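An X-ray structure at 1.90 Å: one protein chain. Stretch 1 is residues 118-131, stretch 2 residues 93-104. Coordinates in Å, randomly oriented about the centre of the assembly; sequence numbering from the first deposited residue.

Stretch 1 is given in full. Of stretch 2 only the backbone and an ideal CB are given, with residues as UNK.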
# COMPACT_ATOMS: atom_id res chain seq x y z
N LEU A 118 3.40 -33.57 7.00
CA LEU A 118 2.58 -33.00 8.07
C LEU A 118 1.11 -32.95 7.67
O LEU A 118 0.79 -32.86 6.48
CB LEU A 118 3.07 -31.59 8.42
CG LEU A 118 4.17 -31.43 9.48
CD1 LEU A 118 5.26 -32.46 9.32
CD2 LEU A 118 4.76 -30.03 9.43
N PRO A 119 0.20 -33.02 8.65
CA PRO A 119 -1.21 -32.78 8.30
C PRO A 119 -1.37 -31.35 7.83
O PRO A 119 -0.66 -30.46 8.30
CB PRO A 119 -1.95 -32.98 9.63
CG PRO A 119 -0.89 -32.69 10.68
CD PRO A 119 0.39 -33.23 10.10
N ARG A 120 -2.28 -31.13 6.90
CA ARG A 120 -2.47 -29.81 6.29
C ARG A 120 -3.96 -29.57 6.21
O ARG A 120 -4.72 -30.46 5.83
CB ARG A 120 -1.84 -29.78 4.90
CG ARG A 120 -0.37 -30.17 4.88
CD ARG A 120 0.51 -29.09 5.50
NE ARG A 120 1.93 -29.43 5.44
CZ ARG A 120 2.92 -28.56 5.63
NH1 ARG A 120 2.66 -27.29 5.89
NH2 ARG A 120 4.18 -28.97 5.54
N ILE A 121 -4.39 -28.37 6.56
CA ILE A 121 -5.81 -28.10 6.68
C ILE A 121 -6.22 -26.97 5.74
O ILE A 121 -5.45 -26.03 5.51
CB ILE A 121 -6.19 -27.77 8.15
CG1 ILE A 121 -7.70 -27.90 8.38
CG2 ILE A 121 -5.69 -26.37 8.56
CD1 ILE A 121 -8.13 -27.66 9.82
N CYS A 122 -7.41 -27.11 5.16
CA CYS A 122 -8.03 -26.04 4.40
C CYS A 122 -9.27 -25.61 5.18
O CYS A 122 -10.12 -26.43 5.51
CB CYS A 122 -8.42 -26.53 3.00
SG CYS A 122 -9.32 -25.31 2.05
N SER A 123 -9.34 -24.32 5.50
CA SER A 123 -10.50 -23.76 6.17
C SER A 123 -11.26 -22.88 5.19
O SER A 123 -10.67 -22.26 4.30
CB SER A 123 -10.09 -22.93 7.40
OG SER A 123 -9.39 -23.72 8.33
N TRP A 124 -12.58 -22.82 5.35
CA TRP A 124 -13.38 -22.10 4.39
C TRP A 124 -14.58 -21.48 5.06
O TRP A 124 -14.98 -21.87 6.17
CB TRP A 124 -13.83 -23.04 3.26
CG TRP A 124 -14.67 -24.20 3.78
CD1 TRP A 124 -14.22 -25.40 4.23
CD2 TRP A 124 -16.09 -24.20 3.93
NE1 TRP A 124 -15.29 -26.17 4.65
CE2 TRP A 124 -16.45 -25.46 4.47
CE3 TRP A 124 -17.10 -23.27 3.65
CZ2 TRP A 124 -17.77 -25.80 4.74
CZ3 TRP A 124 -18.41 -23.61 3.92
CH2 TRP A 124 -18.74 -24.86 4.46
N GLY A 125 -15.15 -20.48 4.40
CA GLY A 125 -16.40 -19.90 4.82
C GLY A 125 -17.22 -19.58 3.59
O GLY A 125 -16.68 -19.19 2.56
N HIS A 126 -18.53 -19.79 3.70
CA HIS A 126 -19.50 -19.30 2.74
C HIS A 126 -19.98 -17.96 3.29
O HIS A 126 -20.66 -17.91 4.31
CB HIS A 126 -20.65 -20.31 2.66
CG HIS A 126 -21.81 -19.89 1.80
ND1 HIS A 126 -22.80 -20.78 1.44
CD2 HIS A 126 -22.16 -18.69 1.28
CE1 HIS A 126 -23.71 -20.14 0.71
NE2 HIS A 126 -23.34 -18.88 0.60
N PHE A 127 -19.58 -16.86 2.64
CA PHE A 127 -19.89 -15.52 3.13
C PHE A 127 -21.02 -14.85 2.36
O PHE A 127 -21.26 -15.16 1.20
CB PHE A 127 -18.65 -14.62 3.05
CG PHE A 127 -17.57 -15.00 4.00
CD1 PHE A 127 -16.63 -15.94 3.65
CD2 PHE A 127 -17.51 -14.42 5.26
CE1 PHE A 127 -15.64 -16.31 4.53
CE2 PHE A 127 -16.51 -14.80 6.17
CZ PHE A 127 -15.57 -15.74 5.79
N LYS A 128 -21.69 -13.90 3.02
CA LYS A 128 -22.70 -13.07 2.38
C LYS A 128 -22.41 -11.60 2.69
O LYS A 128 -22.33 -11.21 3.86
CB LYS A 128 -24.09 -13.45 2.89
CG LYS A 128 -25.22 -12.67 2.22
CD LYS A 128 -26.58 -13.19 2.65
CE LYS A 128 -27.70 -12.59 1.83
NZ LYS A 128 -29.04 -13.02 2.33
N CYS A 129 -22.29 -10.78 1.65
CA CYS A 129 -22.02 -9.37 1.83
C CYS A 129 -23.25 -8.68 2.40
O CYS A 129 -24.36 -8.83 1.88
CB CYS A 129 -21.61 -8.74 0.50
SG CYS A 129 -20.13 -9.51 -0.21
N LYS A 130 -23.06 -7.96 3.49
CA LYS A 130 -24.17 -7.28 4.15
C LYS A 130 -24.79 -6.18 3.28
O LYS A 130 -26.00 -5.94 3.35
CB LYS A 130 -23.73 -6.71 5.50
CG LYS A 130 -23.49 -7.77 6.56
CD LYS A 130 -23.15 -7.16 7.91
CE LYS A 130 -23.21 -8.20 9.01
NZ LYS A 130 -22.85 -7.65 10.36
N ASP A 131 -23.98 -5.52 2.46
CA ASP A 131 -24.54 -4.47 1.62
C ASP A 131 -25.28 -5.01 0.39
O ASP A 131 -26.45 -4.70 0.18
CB ASP A 131 -23.51 -3.40 1.24
CG ASP A 131 -22.24 -3.98 0.65
OD1 ASP A 131 -22.16 -5.21 0.44
OD2 ASP A 131 -21.30 -3.19 0.40
N UNK A 93 -19.53 -8.66 6.37
CA UNK A 93 -19.97 -9.99 5.94
C UNK A 93 -20.69 -10.72 7.06
O UNK A 93 -20.31 -10.60 8.23
CB UNK A 93 -18.78 -10.82 5.46
N UNK A 94 -21.70 -11.50 6.68
CA UNK A 94 -22.22 -12.54 7.58
C UNK A 94 -21.67 -13.88 7.13
O UNK A 94 -21.37 -14.07 5.94
CB UNK A 94 -23.75 -12.56 7.59
N UNK A 95 -21.54 -14.82 8.06
CA UNK A 95 -21.17 -16.18 7.71
C UNK A 95 -22.42 -17.01 7.54
O UNK A 95 -23.24 -17.08 8.45
CB UNK A 95 -20.25 -16.79 8.77
N UNK A 96 -22.58 -17.60 6.36
CA UNK A 96 -23.72 -18.47 6.11
C UNK A 96 -23.37 -19.84 6.63
O UNK A 96 -24.17 -20.50 7.29
CB UNK A 96 -24.09 -18.52 4.63
N UNK A 97 -22.14 -20.26 6.36
CA UNK A 97 -21.66 -21.60 6.70
C UNK A 97 -20.14 -21.51 6.77
O UNK A 97 -19.53 -20.70 6.08
CB UNK A 97 -22.12 -22.65 5.68
N UNK A 98 -19.52 -22.34 7.60
CA UNK A 98 -18.06 -22.40 7.67
C UNK A 98 -17.62 -23.82 7.98
O UNK A 98 -18.37 -24.60 8.57
CB UNK A 98 -17.52 -21.43 8.72
N UNK A 99 -16.39 -24.16 7.62
CA UNK A 99 -15.89 -25.51 7.88
C UNK A 99 -14.40 -25.64 7.65
O UNK A 99 -13.70 -24.66 7.39
CB UNK A 99 -16.63 -26.52 7.00
N UNK A 100 -13.91 -26.87 7.77
CA UNK A 100 -12.50 -27.18 7.55
C UNK A 100 -12.43 -28.60 7.04
O UNK A 100 -13.25 -29.44 7.43
CB UNK A 100 -11.67 -27.00 8.82
N UNK A 101 -11.47 -28.88 6.18
CA UNK A 101 -11.17 -30.24 5.76
C UNK A 101 -9.66 -30.42 5.65
O UNK A 101 -8.95 -29.47 5.29
CB UNK A 101 -11.85 -30.56 4.43
N UNK A 102 -9.17 -31.62 5.96
CA UNK A 102 -7.75 -31.91 5.81
C UNK A 102 -7.43 -32.32 4.38
O UNK A 102 -8.28 -32.88 3.70
CB UNK A 102 -7.32 -33.01 6.78
N UNK A 103 -6.23 -31.98 3.93
CA UNK A 103 -5.84 -32.28 2.56
C UNK A 103 -5.28 -33.71 2.54
O UNK A 103 -4.08 -33.92 2.60
CB UNK A 103 -4.82 -31.27 2.04
N UNK A 104 -6.20 -34.67 2.47
CA UNK A 104 -5.82 -36.08 2.53
C UNK A 104 -6.92 -36.96 1.95
O UNK A 104 -7.96 -36.47 1.51
CB UNK A 104 -5.52 -36.49 3.97

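Stretch 2 pairs antiparallel with strand 121-129; as in any strand its side chains alternate between two faces, except at the corner at 96.

At position 93 the ideal CB lies 3.8 Å from Phe 127 CD2, on the face that also carries Cys 129. Apolar groups, branched or aromatic, would suit. Phe 93 presents a ring edge to Cys 129, SG to CE2 3.7 Å.

Position 94 sits on the other face, its ideal CB 4.6 Å from Lys 130 CE. A nearby amine invites an acid, though a polar amide could also serve. Asp 94 makes a long salt bridge, OD1 to Lys 130 NZ 3.8 Å, and a water joins the same two atoms.

Position 95 returns to the Phe 127 side, its ideal CB 5.0 Å from CE2, which favours a medium aliphatic chain. Ile 95 places CG1 3.7 Å from Phe 127 CE2.

At 96 the chain turns a corner, and the register slips by one in a beta bulge. N of 96 donates to His 126 O (2.8 Å), while N of 97 makes only a weak bond to that same O (3.5 Å). CA-to-CB points toward stretch 1, where the imidazole offers a face; a compact aliphatic group or a longer chain could cover it. Val 96 does so, CB 3.8 Å from the ring centroid.

Position 97 has its ideal CB 4.1 Å from His 126 CB and 4.2 Å from Trp 124 CZ3. A long chain, polar or apolar, could pass the indole. Glu 97 brings OE2 to the indole edge, 3.4 Å from CH2, and a water links OE1 to His 126 ND1.

Position 98 pairs with Gly 125, which has no side chain, so many residues would fit. Lys 98 takes chi1 p and is extended beyond it.

Position 99 is the strictest: an ideal CB would fall 2.6 Å from Trp 124 CZ2, a clash. Glycine is the natural answer, and Gly 99 lets the indole lay a face over its backbone.

At 100 the ideal CB is 4.0 Å from Ser 123 OG and 3.7 Å from Ile 121 CD1. A short polar acceptor or a small apolar group would suit. Asp 100 accepts from the serine, OG to OD2 2.6 Å.

Position 101 pairs with Cys 122 through two backbone bonds, and its face also carries Trp 124. Large apolar groups suit; Phe 101 covers Cys 122 CB with its ring, centroid 3.9 Å away.

Position 102 shares a face with Ile 121, so a broad apolar surface would pay. Trp 102 takes Ile 121 CD1 over its ring, 3.7 Å from CZ2.

At 103, N donates to Arg 120 O (2.9 Å), and an aliphatic chain could reach Cys 122. Leu 103 puts CD2 4.0 Å from Cys 122 CB.

At 104 the ideal CB has nothing of stretch 1 within 5.5 Å, so this contact would accept almost any side chain; it is Ser 104.

Stretch 2, residues 93-104: FDIVEKGDFWLS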
# COMPACT_ATOMS: atom_id res chain seq x y z
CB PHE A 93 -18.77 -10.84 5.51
CG PHE A 93 -17.86 -10.16 4.53
CD1 PHE A 93 -16.73 -9.51 4.96
CD2 PHE A 93 -18.16 -10.18 3.16
CE1 PHE A 93 -15.89 -8.87 4.05
CE2 PHE A 93 -17.33 -9.55 2.26
CZ PHE A 93 -16.19 -8.89 2.70
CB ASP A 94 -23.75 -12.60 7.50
CG ASP A 94 -24.42 -11.45 8.25
OD1 ASP A 94 -24.00 -11.15 9.38
OD2 ASP A 94 -25.36 -10.84 7.70
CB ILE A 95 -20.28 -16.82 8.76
CG1 ILE A 95 -18.89 -16.18 8.70
CG2 ILE A 95 -20.21 -18.34 8.54
CD1 ILE A 95 -17.99 -16.59 9.84
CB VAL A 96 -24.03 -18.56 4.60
CG1 VAL A 96 -25.18 -19.51 4.35
CG2 VAL A 96 -24.34 -17.18 4.03
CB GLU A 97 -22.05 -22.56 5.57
CG GLU A 97 -22.54 -23.89 6.01
CD GLU A 97 -22.54 -24.91 4.89
OE1 GLU A 97 -23.15 -24.66 3.82
OE2 GLU A 97 -21.92 -25.97 5.09
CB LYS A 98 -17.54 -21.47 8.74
CG LYS A 98 -17.92 -21.90 10.15
CD LYS A 98 -17.22 -21.02 11.19
CE LYS A 98 -17.76 -21.28 12.61
NZ LYS A 98 -16.87 -20.63 13.63
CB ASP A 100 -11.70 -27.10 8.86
CG ASP A 100 -12.05 -25.88 9.69
OD1 ASP A 100 -13.07 -25.94 10.41
OD2 ASP A 100 -11.31 -24.87 9.63
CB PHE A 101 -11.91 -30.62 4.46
CG PHE A 101 -11.61 -29.70 3.28
CD1 PHE A 101 -12.37 -28.56 3.06
CD2 PHE A 101 -10.62 -30.02 2.37
CE1 PHE A 101 -12.12 -27.74 1.97
CE2 PHE A 101 -10.35 -29.20 1.28
CZ PHE A 101 -11.11 -28.05 1.08
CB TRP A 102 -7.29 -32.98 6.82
CG TRP A 102 -7.12 -32.39 8.19
CD1 TRP A 102 -5.96 -31.97 8.76
CD2 TRP A 102 -8.16 -32.07 9.12
NE1 TRP A 102 -6.20 -31.43 9.99
CE2 TRP A 102 -7.55 -31.48 10.24
CE3 TRP A 102 -9.55 -32.24 9.12
CZ2 TRP A 102 -8.27 -31.06 11.36
CZ3 TRP A 102 -10.27 -31.82 10.24
CH2 TRP A 102 -9.63 -31.24 11.33
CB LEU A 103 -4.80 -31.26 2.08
CG LEU A 103 -5.30 -29.82 2.18
CD1 LEU A 103 -4.22 -28.81 1.79
CD2 LEU A 103 -6.58 -29.62 1.33
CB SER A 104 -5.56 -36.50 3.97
OG SER A 104 -6.76 -36.59 4.72
O HOH W 1 -24.17 -9.63 11.77
O HOH W 2 -25.34 -10.69 4.84
O HOH W 3 -21.79 -23.39 1.81
O HOH W 4 -15.33 -29.04 5.13
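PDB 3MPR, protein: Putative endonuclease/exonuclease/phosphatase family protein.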